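Local coordinates for protein EvdMO1 (Micromonospora carbonacea, PDB 5T39) that probably transfers a methyl group from S-adenosylmethionine to a sugar-derived substrate in everninomicin biosynthesis, through its Rossmann-like methyltransferase domain, at residues A[31-39]-A[46-54]. Sequence-based numbering, arbitrary orientation.
Sequences AKELEPWVN and IRYAEGSDH
W37 and A49 meet where the loop after helix 24-33 packs on the end of the β-hairpin 41-43/46-49. This N-terminal piece sits beside the Rossmann-like methyltransferase core. Y48 and A49 both face F41, a classic beta bulge in the hairpin.

The apolar contacts are small. The methyl CB of A49 comes obliquely to the indole of W37, 3.4 Å from CD1. Beside it, A31 CB touches Y48 CB at 3.8 Å. Beyond this contact, the indole meets the ring of F41 and packs on F116 and V117 of helix 108-121.

One hydrogen bond ties the indole to the helix. W37 NE1 donates to A31 O at 3.0 Å, with the acceptor in the ring plane and the bond nearly straight at 167°. CG lies anti to the carbonyl carbon (chi1 -68°), which helps point NE1 back to the helix end. An alanine in place of W37 would probably open a gap between A49 and helix 108-121 and leave A31 O without its indole donor.

Two waters link the segments through E35. The first donates to E35 OE2 and E50 O and accepts from W37 N. The second donates to E35 OE2 and accepts from E50 N. On the hairpin side, R47 NH2 makes a salt bridge to E50 OE2 at 3.2 Å, and A49 O lies above one guanidinium face, offset toward its rim.

Farther along, the loop nears the methyl-donor pocket: the N39 side chain is about 5 Å from bound S-adenosyl-L-homocysteine. G51 CA lies close to V38 O, where a CB would clash. S52 OG is hydrogen-bonded to E203 OE2, outside the two segments. The one direct hydrogen bond between the segments runs from S52 N to V38 O, 2.8 Å long, with the donor 44° out of the carbonyl plane.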
ATOM      1  N   ALA A  31       1.870  17.256  15.184  1.00  8.27           N
ATOM      2  CA  ALA A  31       0.800  17.013  14.218  1.00  8.49           C
ATOM      3  C   ALA A  31       0.544  18.254  13.379  1.00  8.55           C
ATOM      4  O   ALA A  31       0.312  18.159  12.166  1.00  9.03           O
ATOM      5  CB  ALA A  31      -0.482  16.579  14.921  1.00  9.28           C
ATOM      6  N   LYS A  32       0.613  19.433  14.004  1.00  8.47           N
ATOM      7  CA  LYS A  32       0.425  20.682  13.273  1.00  8.99           C
ATOM      8  C   LYS A  32       1.562  20.922  12.288  1.00  9.01           C
ATOM      9  O   LYS A  32       1.338  21.314  11.138  1.00  9.57           O
ATOM     10  CB  LYS A  32       0.291  21.850  14.254  1.00 10.57           C
ATOM     11  CG  LYS A  32       0.114  23.183  13.596  1.00 14.37           C
ATOM     12  CD  LYS A  32      -0.036  24.291  14.632  1.00 17.97           C
ATOM     13  CE  LYS A  32      -0.159  25.670  14.010  1.00 20.99           C
ATOM     14  NZ  LYS A  32      -1.479  25.847  13.362  1.00 22.87           N
ATOM     15  N   GLU A  33       2.797  20.711  12.734  1.00  8.91           N
ATOM     16  CA  GLU A  33       3.949  20.887  11.860  1.00  9.89           C
ATOM     17  C   GLU A  33       3.870  19.983  10.643  1.00  9.98           C
ATOM     18  O   GLU A  33       4.345  20.357   9.569  1.00 11.24           O
ATOM     19  CB  GLU A  33       5.222  20.602  12.646  1.00 11.53           C
ATOM     20  CG  GLU A  33       6.500  20.866  11.884  1.00 14.49           C
ATOM     21  CD  GLU A  33       7.695  20.743  12.798  1.00 18.05           C
ATOM     22  OE1 GLU A  33       7.840  19.683  13.434  1.00 18.11           O
ATOM     23  OE2 GLU A  33       8.468  21.717  12.924  1.00 21.35           O
ATOM     24  N   LEU A  34       3.254  18.811  10.784  1.00  9.12           N
ATOM     25  CA  LEU A  34       3.154  17.831   9.709  1.00  9.74           C
ATOM     26  C   LEU A  34       1.998  18.096   8.745  1.00  9.82           C
ATOM     27  O   LEU A  34       1.898  17.405   7.726  1.00 10.36           O
ATOM     28  CB  LEU A  34       3.037  16.433  10.320  1.00  9.92           C
ATOM     29  CG  LEU A  34       4.304  15.918  11.007  1.00 10.78           C
ATOM     30  CD1 LEU A  34       3.958  14.734  11.900  1.00 10.96           C
ATOM     31  CD2 LEU A  34       5.366  15.531   9.996  1.00 12.65           C
ATOM     32  N   GLU A  35       1.141  19.077   9.016  1.00  9.37           N
ATOM     33  CA  GLU A  35       0.055  19.376   8.089  1.00  8.99           C
ATOM     34  C   GLU A  35       0.623  19.835   6.748  1.00  9.68           C
ATOM     35  O   GLU A  35       1.663  20.499   6.705  1.00 11.41           O
ATOM     36  CB  GLU A  35      -0.861  20.457   8.658  1.00  9.30           C
ATOM     37  CG  GLU A  35      -1.589  20.011   9.920  1.00 10.04           C
ATOM     38  CD  GLU A  35      -2.841  20.803  10.232  1.00 12.15           C
ATOM     39  OE1 GLU A  35      -2.827  21.521  11.256  1.00 15.20           O
ATOM     40  OE2 GLU A  35      -3.851  20.664   9.506  1.00 12.49           O
ATOM     41  N   PRO A  36      -0.064  19.551   5.633  1.00  8.77           N
ATOM     42  CA  PRO A  36      -1.388  18.924   5.561  1.00  8.37           C
ATOM     43  C   PRO A  36      -1.333  17.399   5.573  1.00  8.66           C
ATOM     44  O   PRO A  36      -0.539  16.785   4.845  1.00 10.46           O
ATOM     45  CB  PRO A  36      -1.928  19.411   4.213  1.00  9.05           C
ATOM     46  CG  PRO A  36      -0.691  19.582   3.370  1.00  9.90           C
ATOM     47  CD  PRO A  36       0.355  20.099   4.330  1.00  9.96           C
ATOM     48  N   TRP A  37      -2.216  16.801   6.364  1.00  8.03           N
ATOM     49  CA  TRP A  37      -2.414  15.364   6.365  1.00  8.13           C
ATOM     50  C   TRP A  37      -3.383  14.948   5.267  1.00  8.63           C
ATOM     51  O   TRP A  37      -4.262  15.711   4.850  1.00  9.55           O
ATOM     52  CB  TRP A  37      -2.989  14.904   7.705  1.00  8.38           C
ATOM     53  CG  TRP A  37      -2.038  15.038   8.872  1.00  8.28           C
ATOM     54  CD1 TRP A  37      -1.583  16.194   9.457  1.00  8.58           C
ATOM     55  CD2 TRP A  37      -1.448  13.962   9.603  1.00  7.79           C
ATOM     56  NE1 TRP A  37      -0.736  15.891  10.495  1.00  8.25           N
ATOM     57  CE2 TRP A  37      -0.646  14.529  10.612  1.00  8.14           C
ATOM     58  CE3 TRP A  37      -1.535  12.568   9.511  1.00  8.25           C
ATOM     59  CZ2 TRP A  37       0.078  13.750  11.495  1.00  8.64           C
ATOM     60  CZ3 TRP A  37      -0.831  11.806  10.391  1.00  8.89           C
ATOM     61  CH2 TRP A  37      -0.022  12.388  11.363  1.00  8.85           C
ATOM     62  N   VAL A  38      -3.240  13.696   4.835  1.00  8.86           N
ATOM     63  CA  VAL A  38      -4.147  13.088   3.868  1.00  9.61           C
ATOM     64  C   VAL A  38      -5.342  12.472   4.564  1.00 10.09           C
ATOM     65  O   VAL A  38      -6.481  12.627   4.119  1.00 11.45           O
ATOM     66  CB  VAL A  38      -3.397  12.044   3.016  1.00 10.22           C
ATOM     67  CG1 VAL A  38      -4.360  11.291   2.093  1.00 11.08           C
ATOM     68  CG2 VAL A  38      -2.306  12.708   2.219  1.00 11.03           C
ATOM     69  N   ASN A  39      -5.113  11.733   5.641  1.00 10.62           N
ATOM     70  CA  ASN A  39      -6.220  11.082   6.322  1.00 12.22           C
ATOM     71  C   ASN A  39      -6.460  11.618   7.710  1.00 11.52           C
ATOM     72  O   ASN A  39      -7.310  11.080   8.419  1.00 13.45           O
ATOM     73  CB  ASN A  39      -6.026   9.574   6.357  1.00 15.10           C
ATOM     74  CG  ASN A  39      -6.134   8.947   4.986  1.00 17.89           C
ATOM     75  OD1 ASN A  39      -6.972   9.345   4.168  1.00 19.71           O
ATOM     76  ND2 ASN A  39      -5.281   7.975   4.721  1.00 19.59           N
ATOM     77  N   ILE A  46      -8.894  13.308  20.599  1.00  9.46           N
ATOM     78  CA  ILE A  46      -8.588  14.666  20.182  1.00  9.90           C
ATOM     79  C   ILE A  46      -8.249  14.626  18.701  1.00 10.00           C
ATOM     80  O   ILE A  46      -7.335  13.906  18.279  1.00 10.03           O
ATOM     81  CB  ILE A  46      -7.429  15.259  21.002  1.00 10.06           C
ATOM     82  CG1 ILE A  46      -7.795  15.319  22.489  1.00 10.79           C
ATOM     83  CG2 ILE A  46      -7.055  16.640  20.480  1.00 11.44           C
ATOM     84  CD1 ILE A  46      -6.612  15.537  23.407  1.00 11.74           C
ATOM     85  N   ARG A  47      -8.983  15.400  17.910  1.00 11.51           N
ATOM     86  CA  ARG A  47      -8.747  15.502  16.475  1.00 13.47           C
ATOM     87  C   ARG A  47      -7.747  16.623  16.267  1.00 13.12           C
ATOM     88  O   ARG A  47      -8.092  17.803  16.339  1.00 16.73           O
ATOM     89  CB  ARG A  47     -10.055  15.801  15.761  1.00 17.28           C
ATOM     90  CG  ARG A  47      -9.952  15.872  14.251  1.00 21.14           C
ATOM     91  CD  ARG A  47      -9.855  14.488  13.650  1.00 24.62           C
ATOM     92  NE  ARG A  47     -10.114  14.483  12.214  1.00 27.88           N
ATOM     93  CZ  ARG A  47      -9.805  13.475  11.402  1.00 30.05           C
ATOM     94  NH1 ARG A  47      -9.214  12.387  11.881  1.00 30.92           N
ATOM     95  NH2 ARG A  47     -10.082  13.559  10.106  1.00 31.04           N
ATOM     96  N   TYR A  48      -6.508  16.252  16.001  1.00 10.44           N
ATOM     97  CA  TYR A  48      -5.460  17.245  15.829  1.00 10.85           C
ATOM     98  C   TYR A  48      -5.431  17.810  14.418  1.00 11.55           C
ATOM     99  O   TYR A  48      -5.175  19.002  14.235  1.00 13.91           O
ATOM    100  CB  TYR A  48      -4.123  16.599  16.171  1.00 11.03           C
ATOM    101  CG  TYR A  48      -3.958  16.296  17.644  1.00 10.78           C
ATOM    102  CD1 TYR A  48      -4.188  15.025  18.161  1.00 10.12           C
ATOM    103  CD2 TYR A  48      -3.580  17.294  18.518  1.00 11.85           C
ATOM    104  CE1 TYR A  48      -4.033  14.769  19.521  1.00 10.30           C
ATOM    105  CE2 TYR A  48      -3.411  17.054  19.859  1.00 11.67           C
ATOM    106  CZ  TYR A  48      -3.640  15.793  20.356  1.00 10.77           C
ATOM    107  OH  TYR A  48      -3.455  15.585  21.698  1.00 10.94           O
ATOM    108  N   ALA A  49      -5.669  16.977  13.411  1.00  9.97           N
ATOM    109  CA  ALA A  49      -5.559  17.396  12.025  1.00 10.17           C
ATOM    110  C   ALA A  49      -6.622  16.694  11.209  1.00  9.71           C
ATOM    111  O   ALA A  49      -6.957  15.537  11.458  1.00 10.14           O
ATOM    112  CB  ALA A  49      -4.183  17.059  11.454  1.00 10.65           C
ATOM    113  N   GLU A  50      -7.124  17.402  10.211  1.00  9.79           N
ATOM    114  CA  GLU A  50      -8.103  16.880   9.280  1.00 10.11           C
ATOM    115  C   GLU A  50      -7.400  16.394   8.023  1.00 10.48           C
ATOM    116  O   GLU A  50      -6.301  16.835   7.673  1.00 10.82           O
ATOM    117  CB  GLU A  50      -9.133  17.962   8.940  1.00 11.48           C
ATOM    118  CG  GLU A  50      -9.949  18.412  10.158  1.00 13.36           C
ATOM    119  CD  GLU A  50     -11.003  17.411  10.580  1.00 16.39           C
ATOM    120  OE1 GLU A  50     -11.551  17.566  11.689  1.00 18.78           O
ATOM    121  OE2 GLU A  50     -11.294  16.479   9.806  1.00 17.42           O
ATOM    122  N   GLY A  51      -8.059  15.466   7.342  1.00 12.26           N
ATOM    123  CA  GLY A  51      -7.559  14.921   6.101  1.00 11.82           C
ATOM    124  C   GLY A  51      -8.114  15.647   4.899  1.00 11.35           C
ATOM    125  O   GLY A  51      -8.815  16.657   5.004  1.00 13.12           O
ATOM    126  N   SER A  52      -7.788  15.113   3.735  1.00 12.13           N
ATOM    127  CA  SER A  52      -8.085  15.810   2.500  1.00 14.60           C
ATOM    128  C   SER A  52      -9.484  15.475   2.011  1.00 14.78           C
ATOM    129  O   SER A  52     -10.211  14.665   2.592  1.00 15.43           O
ATOM    130  CB  SER A  52      -7.037  15.474   1.454  1.00 17.43           C
ATOM    131  OG  SER A  52      -7.185  14.134   1.089  1.00 18.52           O
ATOM    132  N   ASP A  53      -9.861  16.140   0.918  1.00 15.83           N
ATOM    133  CA  ASP A  53     -11.161  15.936   0.301  1.00 17.10           C
ATOM    134  C   ASP A  53     -11.282  14.541  -0.294  1.00 21.28           C
ATOM    135  O   ASP A  53     -12.402  14.071  -0.507  1.00 22.38           O
ATOM    136  CB  ASP A  53     -11.386  16.922  -0.852  1.00 15.78           C
ATOM    137  CG  ASP A  53     -11.318  18.382  -0.445  1.00 14.01           C
ATOM    138  OD1 ASP A  53     -11.327  19.203  -1.390  1.00 14.18           O
ATOM    139  OD2 ASP A  53     -11.258  18.712   0.764  1.00 13.97           O
ATOM    140  N   HIS A  54     -10.159  13.890  -0.590  1.00 24.28           N
ATOM    141  CA  HIS A  54     -10.161  12.599  -1.276  1.00 28.28           C
ATOM    142  C   HIS A  54      -9.703  11.451  -0.383  1.00 29.66           C
ATOM    143  O   HIS A  54      -9.320  10.391  -0.882  1.00 30.51           O
ATOM    144  CB  HIS A  54      -9.251  12.667  -2.501  1.00 31.13           C
ATOM    145  CG  HIS A  54      -9.466  13.889  -3.338  1.00 33.52           C
ATOM    146  ND1 HIS A  54      -8.573  14.939  -3.367  1.00 34.58           N
ATOM    147  CD2 HIS A  54     -10.479  14.234  -4.165  1.00 34.46           C
ATOM    148  CE1 HIS A  54      -9.025  15.876  -4.181  1.00 34.99           C
ATOM    149  NE2 HIS A  54     -10.180  15.473  -4.680  1.00 35.01           N
TER
HETATM  150  O   HOH W   1      -3.998  18.361   7.980  1.00 10.02           O
HETATM  151  O   HOH W   2      -6.497  20.116   9.591  1.00 12.59           O